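Local coordinates for protein ICChI, a glycosylated chitinase (Ipomoea carnea, PDB 6IDN) that hydrolyses chitin and also has lysozyme activity, as a glycosylated plant enzyme with the TIM-barrel fold of glycoside hydrolase family 18, at residues F124-E127 with Y133-T136; I5-D10 with G14-T19. All coordinates share one frame; numbering follows the deposited sequence. Where two conformers were deposited one is given.

Contact 1. Residues F124-E127 with Y133-T136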
loop_
_atom_site.group_PDB
_atom_site.type_symbol
_atom_site.label_atom_id
_atom_site.label_comp_id
_atom_site.label_asym_id
_atom_site.label_seq_id
_atom_site.Cartn_x
_atom_site.Cartn_y
_atom_site.Cartn_z
ATOM N N PHE A 124 -2.610 -1.701 4.259
ATOM C CA PHE A 124 -2.110 -2.142 5.569
ATOM C C PHE A 124 -0.611 -2.399 5.434
ATOM O O PHE A 124 -0.197 -3.494 5.060
ATOM C CB PHE A 124 -2.800 -3.427 6.025
ATOM C CG PHE A 124 -4.226 -3.277 6.490
ATOM C CD1 PHE A 124 -5.191 -2.628 5.725
ATOM C CD2 PHE A 124 -4.618 -3.875 7.684
ATOM C CE1 PHE A 124 -6.500 -2.544 6.165
ATOM C CE2 PHE A 124 -5.938 -3.813 8.132
ATOM C CZ PHE A 124 -6.881 -3.135 7.384
ATOM N N ASP A 125 0.207 -1.392 5.749
ATOM C CA ASP A 125 1.666 -1.540 5.687
ATOM C C ASP A 125 2.221 -1.699 7.100
ATOM O O ASP A 125 3.005 -0.904 7.592
ATOM C CB ASP A 125 2.299 -0.352 4.956
ATOM C CG ASP A 125 3.768 -0.582 4.624
ATOM O OD1 ASP A 125 4.247 -1.728 4.755
ATOM O OD2 ASP A 125 4.467 0.389 4.243
ATOM N N ILE A 126 1.759 -2.757 7.757
ATOM C CA ILE A 126 2.061 -3.000 9.166
ATOM C C ILE A 126 3.438 -3.657 9.255
ATOM O O ILE A 126 3.609 -4.810 8.865
ATOM C CB ILE A 126 0.978 -3.875 9.814
ATOM C CG1 ILE A 126 -0.420 -3.281 9.571
ATOM C CG2 ILE A 126 1.238 -4.046 11.316
ATOM C CD1 ILE A 126 -0.532 -1.774 9.894
ATOM N N GLU A 127 4.423 -2.920 9.775
ATOM C CA GLU A 127 5.801 -3.385 9.853
ATOM C C GLU A 127 6.343 -3.469 11.269
ATOM O O GLU A 127 7.487 -3.913 11.450
ATOM C CB GLU A 127 6.735 -2.462 9.059
ATOM C CG GLU A 127 6.421 -2.303 7.599
ATOM C CD GLU A 127 7.409 -1.376 6.921
ATOM O OE1 GLU A 127 8.623 -1.488 7.204
ATOM O OE2 GLU A 127 6.977 -0.531 6.112
ATOM N N TYR A 133 -5.495 -7.947 15.916
ATOM C CA TYR A 133 -6.751 -7.250 15.578
ATOM C C TYR A 133 -6.746 -6.552 14.223
ATOM O O TYR A 133 -7.738 -5.882 13.895
ATOM C CB TYR A 133 -7.159 -6.245 16.664
ATOM C CG TYR A 133 -7.176 -6.869 18.031
ATOM C CD1 TYR A 133 -8.071 -7.883 18.335
ATOM C CD2 TYR A 133 -6.290 -6.458 19.005
ATOM C CE1 TYR A 133 -8.075 -8.475 19.570
ATOM C CE2 TYR A 133 -6.279 -7.044 20.238
ATOM C CZ TYR A 133 -7.183 -8.042 20.530
ATOM O OH TYR A 133 -7.173 -8.631 21.783
ATOM N N TYR A 134 -5.707 -6.711 13.397
ATOM C CA TYR A 134 -5.783 -6.172 12.039
ATOM C C TYR A 134 -6.792 -6.941 11.194
ATOM O O TYR A 134 -7.364 -6.377 10.242
ATOM C CB TYR A 134 -4.388 -6.184 11.399
ATOM C CG TYR A 134 -3.515 -5.099 11.986
ATOM C CD1 TYR A 134 -3.795 -3.766 11.736
ATOM C CD2 TYR A 134 -2.434 -5.407 12.805
ATOM C CE1 TYR A 134 -3.018 -2.753 12.284
ATOM C CE2 TYR A 134 -1.654 -4.396 13.363
ATOM C CZ TYR A 134 -1.945 -3.080 13.095
ATOM O OH TYR A 134 -1.173 -2.083 13.644
ATOM N N ASP A 135 -7.030 -8.219 11.515
ATOM C CA ASP A 135 -8.138 -8.930 10.883
ATOM C C ASP A 135 -9.471 -8.255 11.194
ATOM O O ASP A 135 -10.313 -8.079 10.302
ATOM C CB ASP A 135 -8.162 -10.417 11.297
ATOM C CG ASP A 135 -8.078 -10.670 12.808
ATOM O OD1 ASP A 135 -7.780 -9.765 13.612
ATOM O OD2 ASP A 135 -8.289 -11.855 13.192
ATOM N N THR A 136 -9.677 -7.865 12.453
ATOM C CA THR A 136 -10.909 -7.182 12.845
ATOM C C THR A 136 -11.009 -5.809 12.178
ATOM O O THR A 136 -12.083 -5.421 11.702
ATOM C CB THR A 136 -10.964 -7.073 14.379
ATOM O OG1 THR A 136 -10.818 -8.388 14.958
ATOM C CG2 THR A 136 -12.275 -6.464 14.859
#
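Ile126 and Tyr134 carry the tight half of this contact, the isoleucine's branches laid over one face of the phenol ring. CG1 of Ile126 stands 3.9 Å from the centroid of the Tyr134 ring and only 14° off its normal, a CH-pi contact displaced toward the rim. The two methyls lie over the same face: CG2 of Ile126 meets CE2 of Tyr134 at 3.6 Å, and CD1 of Ile126, folded back by a chi2 of -49°, reaches CE1 of Tyr134 at 3.6 Å. Phe124, two residues earlier, packs more loosely. Its CD2 lies 4.1 Å from CD1 of Tyr134, while its CE2 comes to 3.6 Å from the Tyr134 carbonyl O. No hydrogen bond crosses between 124-127 and 133-136. The pairing joins barrel strand 121-126 to the first turn of helix 134-148, the opening step of a beta-alpha-beta unit; Asp125 and Glu127 fit the last two positions of the family 18 DxDxE signature, whose glutamate is the acid in relatives. Without the phenol ring, as with an alanine at Tyr134, CG1, CG2 and CD1 of Ile126 would probably lose the face they rest on and a gap would open between strand and helix. Phe176 meets the Phe124 ring edge-to-face, and Tyr85 touches both Ile126 and Tyr134. In contrast with buried Tyr134, Tyr133, at the N-cap position, and Asp135, whose CB points away from the strand, are partly exposed. With chi1 at 50°, the Asp135 carboxylate stays close to the backbone, and its OD1 takes a weak bond from Thr136 N.

Contact 2. Residues I5-D10 with G14-T19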
loop_
_atom_site.group_PDB
_atom_site.type_symbol
_atom_site.label_atom_id
_atom_site.label_comp_id
_atom_site.label_asym_id
_atom_site.label_seq_id
_atom_site.Cartn_x
_atom_site.Cartn_y
_atom_site.Cartn_z
ATOM N N ILE A 5 2.170 2.550 -6.592
ATOM C CA ILE A 5 3.356 3.208 -6.060
ATOM C C ILE A 5 3.002 3.922 -4.770
ATOM O O ILE A 5 1.876 4.386 -4.584
ATOM C CB ILE A 5 3.988 4.195 -7.067
ATOM C CG1 ILE A 5 5.422 4.521 -6.621
ATOM C CG2 ILE A 5 3.130 5.461 -7.199
ATOM C CD1 ILE A 5 6.373 4.823 -7.745
ATOM N N TYR A 6 3.993 4.019 -3.878
ATOM C CA TYR A 6 3.868 4.790 -2.647
ATOM C C TYR A 6 4.281 6.242 -2.860
ATOM O O TYR A 6 5.304 6.533 -3.487
ATOM C CB TYR A 6 4.718 4.172 -1.534
ATOM C CG TYR A 6 4.063 2.960 -0.920
ATOM C CD1 TYR A 6 4.199 1.708 -1.506
ATOM C CD2 TYR A 6 3.313 3.062 0.246
ATOM C CE1 TYR A 6 3.585 0.602 -0.967
ATOM C CE2 TYR A 6 2.702 1.949 0.807
ATOM C CZ TYR A 6 2.847 0.722 0.187
ATOM O OH TYR A 6 2.236 -0.392 0.713
ATOM N N TRP A 7 3.489 7.143 -2.293
ATOM C CA TRP A 7 3.768 8.567 -2.338
ATOM C C TRP A 7 3.533 9.143 -0.951
ATOM O O TRP A 7 2.681 8.660 -0.200
ATOM C CB TRP A 7 2.883 9.270 -3.378
ATOM C CG TRP A 7 3.000 10.773 -3.433
ATOM C CD1 TRP A 7 3.763 11.492 -4.296
ATOM C CD2 TRP A 7 2.301 11.737 -2.618
ATOM N NE1 TRP A 7 3.599 12.849 -4.071
ATOM C CE2 TRP A 7 2.706 13.017 -3.043
ATOM C CE3 TRP A 7 1.378 11.637 -1.571
ATOM C CZ2 TRP A 7 2.225 14.179 -2.456
ATOM C CZ3 TRP A 7 0.903 12.792 -0.988
ATOM C CH2 TRP A 7 1.325 14.045 -1.432
ATOM N N GLY A 8 4.319 10.159 -0.604
ATOM C CA GLY A 8 4.106 10.872 0.639
ATOM C C GLY A 8 5.342 11.056 1.495
ATOM O O GLY A 8 5.388 11.969 2.322
ATOM N N GLN A 9 6.353 10.204 1.318
ATOM C CA GLN A 9 7.445 10.132 2.277
ATOM C C GLN A 9 8.717 10.835 1.809
ATOM O O GLN A 9 9.776 10.650 2.423
ATOM C CB GLN A 9 7.728 8.671 2.629
ATOM C CG GLN A 9 6.665 8.050 3.536
ATOM C CD GLN A 9 6.524 8.817 4.829
ATOM O OE1 GLN A 9 7.454 8.855 5.640
ATOM N NE2 GLN A 9 5.371 9.473 5.020
ATOM N N ASP A 10 8.636 11.669 0.772
ATOM C CA ASP A 10 9.732 12.577 0.446
ATOM C C ASP A 10 9.166 13.791 -0.277
ATOM O O ASP A 10 8.620 13.664 -1.377
ATOM C CB ASP A 10 10.805 11.881 -0.401
ATOM C CG ASP A 10 12.115 12.644 -0.408
ATOM O OD1 ASP A 10 12.110 13.837 -0.790
ATOM O OD2 ASP A 10 13.153 12.054 -0.031
ATOM N N GLY A 14 7.806 15.165 -5.996
ATOM C CA GLY A 14 6.773 15.693 -6.859
ATOM C C GLY A 14 5.412 15.693 -6.179
ATOM O O GLY A 14 5.172 14.994 -5.191
ATOM N N SER A 15 4.509 16.510 -6.719
ATOM C CA SER A 15 3.159 16.574 -6.180
ATOM C C SER A 15 2.389 15.302 -6.523
ATOM O O SER A 15 2.792 14.497 -7.372
ATOM C CB SER A 15 2.422 17.807 -6.716
ATOM O OG SER A 15 2.138 17.676 -8.101
ATOM N N LEU A 16 1.275 15.102 -5.825
ATOM C CA LEU A 16 0.423 13.968 -6.153
ATOM C C LEU A 16 -0.110 14.094 -7.575
ATOM O O LEU A 16 -0.178 13.105 -8.311
ATOM C CB LEU A 16 -0.717 13.873 -5.139
ATOM C CG LEU A 16 -1.714 12.737 -5.322
ATOM C CD1 LEU A 16 -1.076 11.358 -5.139
ATOM C CD2 LEU A 16 -2.878 12.936 -4.348
ATOM N N ARG A 17 -0.468 15.314 -7.988
ATOM C CA ARG A 17 -0.927 15.528 -9.359
ATOM C C ARG A 17 0.148 15.140 -10.368
ATOM O O ARG A 17 -0.137 14.466 -11.362
ATOM C CB ARG A 17 -1.341 16.990 -9.565
ATOM C CG ARG A 17 -1.685 17.315 -11.024
ATOM C CD ARG A 17 -2.020 18.790 -11.260
ATOM N NE ARG A 17 -3.239 19.183 -10.561
ATOM C CZ ARG A 17 -4.453 19.156 -11.100
ATOM N NH1 ARG A 17 -4.616 18.762 -12.354
ATOM N NH2 ARG A 17 -5.506 19.522 -10.381
ATOM N N GLU A 18 1.389 15.569 -10.132
ATOM C CA GLU A 18 2.474 15.213 -11.041
ATOM C C GLU A 18 2.705 13.709 -11.054
ATOM O O GLU A 18 2.997 13.119 -12.103
ATOM C CB GLU A 18 3.752 15.944 -10.637
ATOM C CG GLU A 18 3.723 17.433 -10.955
ATOM C CD GLU A 18 4.820 18.204 -10.255
ATOM O OE1 GLU A 18 5.448 17.666 -9.322
ATOM O OE2 GLU A 18 5.069 19.360 -10.651
ATOM N N THR A 19 2.592 13.079 -9.891
ATOM C CA THR A 19 2.719 11.631 -9.820
ATOM C C THR A 19 1.663 10.950 -10.683
ATOM O O THR A 19 1.969 10.048 -11.473
ATOM C CB THR A 19 2.620 11.208 -8.359
ATOM O OG1 THR A 19 3.717 11.797 -7.646
ATOM C CG2 THR A 19 2.664 9.681 -8.213
#
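Trp7 leans from the end of strand 2-7 onto the start of helix 16-21, its indole reaching the backbone before the helix as well as the helix itself. Set opposite its own backbone N (chi1 175°), the indole carries NE1 out to the carbonyl O of Gly14 at 2.9 Å. The N-H...O angle is 167° and the acceptor lies close to the ring plane, although the donor is tilted out of the Gly14 carbonyl plane. Leu16 meets the six-membered ring over one face: CB is 4.1 Å from its centroid, a CH-pi contact, and the two side chains run roughly at right angles. Thr19, one turn on, approaches obliquely, with OG1 at 3.4 Å from CD1 of Trp7. That hydroxyl donates to Ser15 O at 2.9 Å, a bond that keeps OG1 beside the indole; Thr19 N binds the same oxygen from the other face of its plane. Ser15 and Glu18 form a capping box: Ser15 N donates to OE1 of Glu18 (3.0 Å) and Glu18 N to OG of Ser15 (3.0 Å). The box ties Ser15 N, in the peptide that carries Gly14 O, to Glu18, which is likely to steady that carbonyl against the indole. Two residues before Trp7, CG2 of Ile5 comes to 4.4 Å from CG2 of Thr19. His49 meets the Trp7 ring, Leu16 packs on Ile28 of strand 27-36 and on Ile64 and Cys67 of helix 60-69, and strand 2-7, between parallel strands 27-36 and 250-256, opens with helix 16-21 the TIM barrel's first beta-alpha-beta unit.

How the contacts relate
From the N terminus, contact 2 comes first: it closes the loop 8-15, through which strand 2-7 runs into helix 16-21, opening the unit completed by strand 27-36. Contact 1 closes a similar turn much later, the loop that leads from strand 121-126 to helix 134-148 ahead of strand 153-156. The two are in series, neither nested nor crossed. Both strands belong to the same barrel sheet, with strands 27-36 and 73-80 between them, and the contact centres lie about 23 Å apart on opposite sides of the chain's centre. Side chains from the two strands nevertheless meet, Asp125 OD2 packing 4.2 Å from Tyr6 CE2, while the two helices lie outside the barrel.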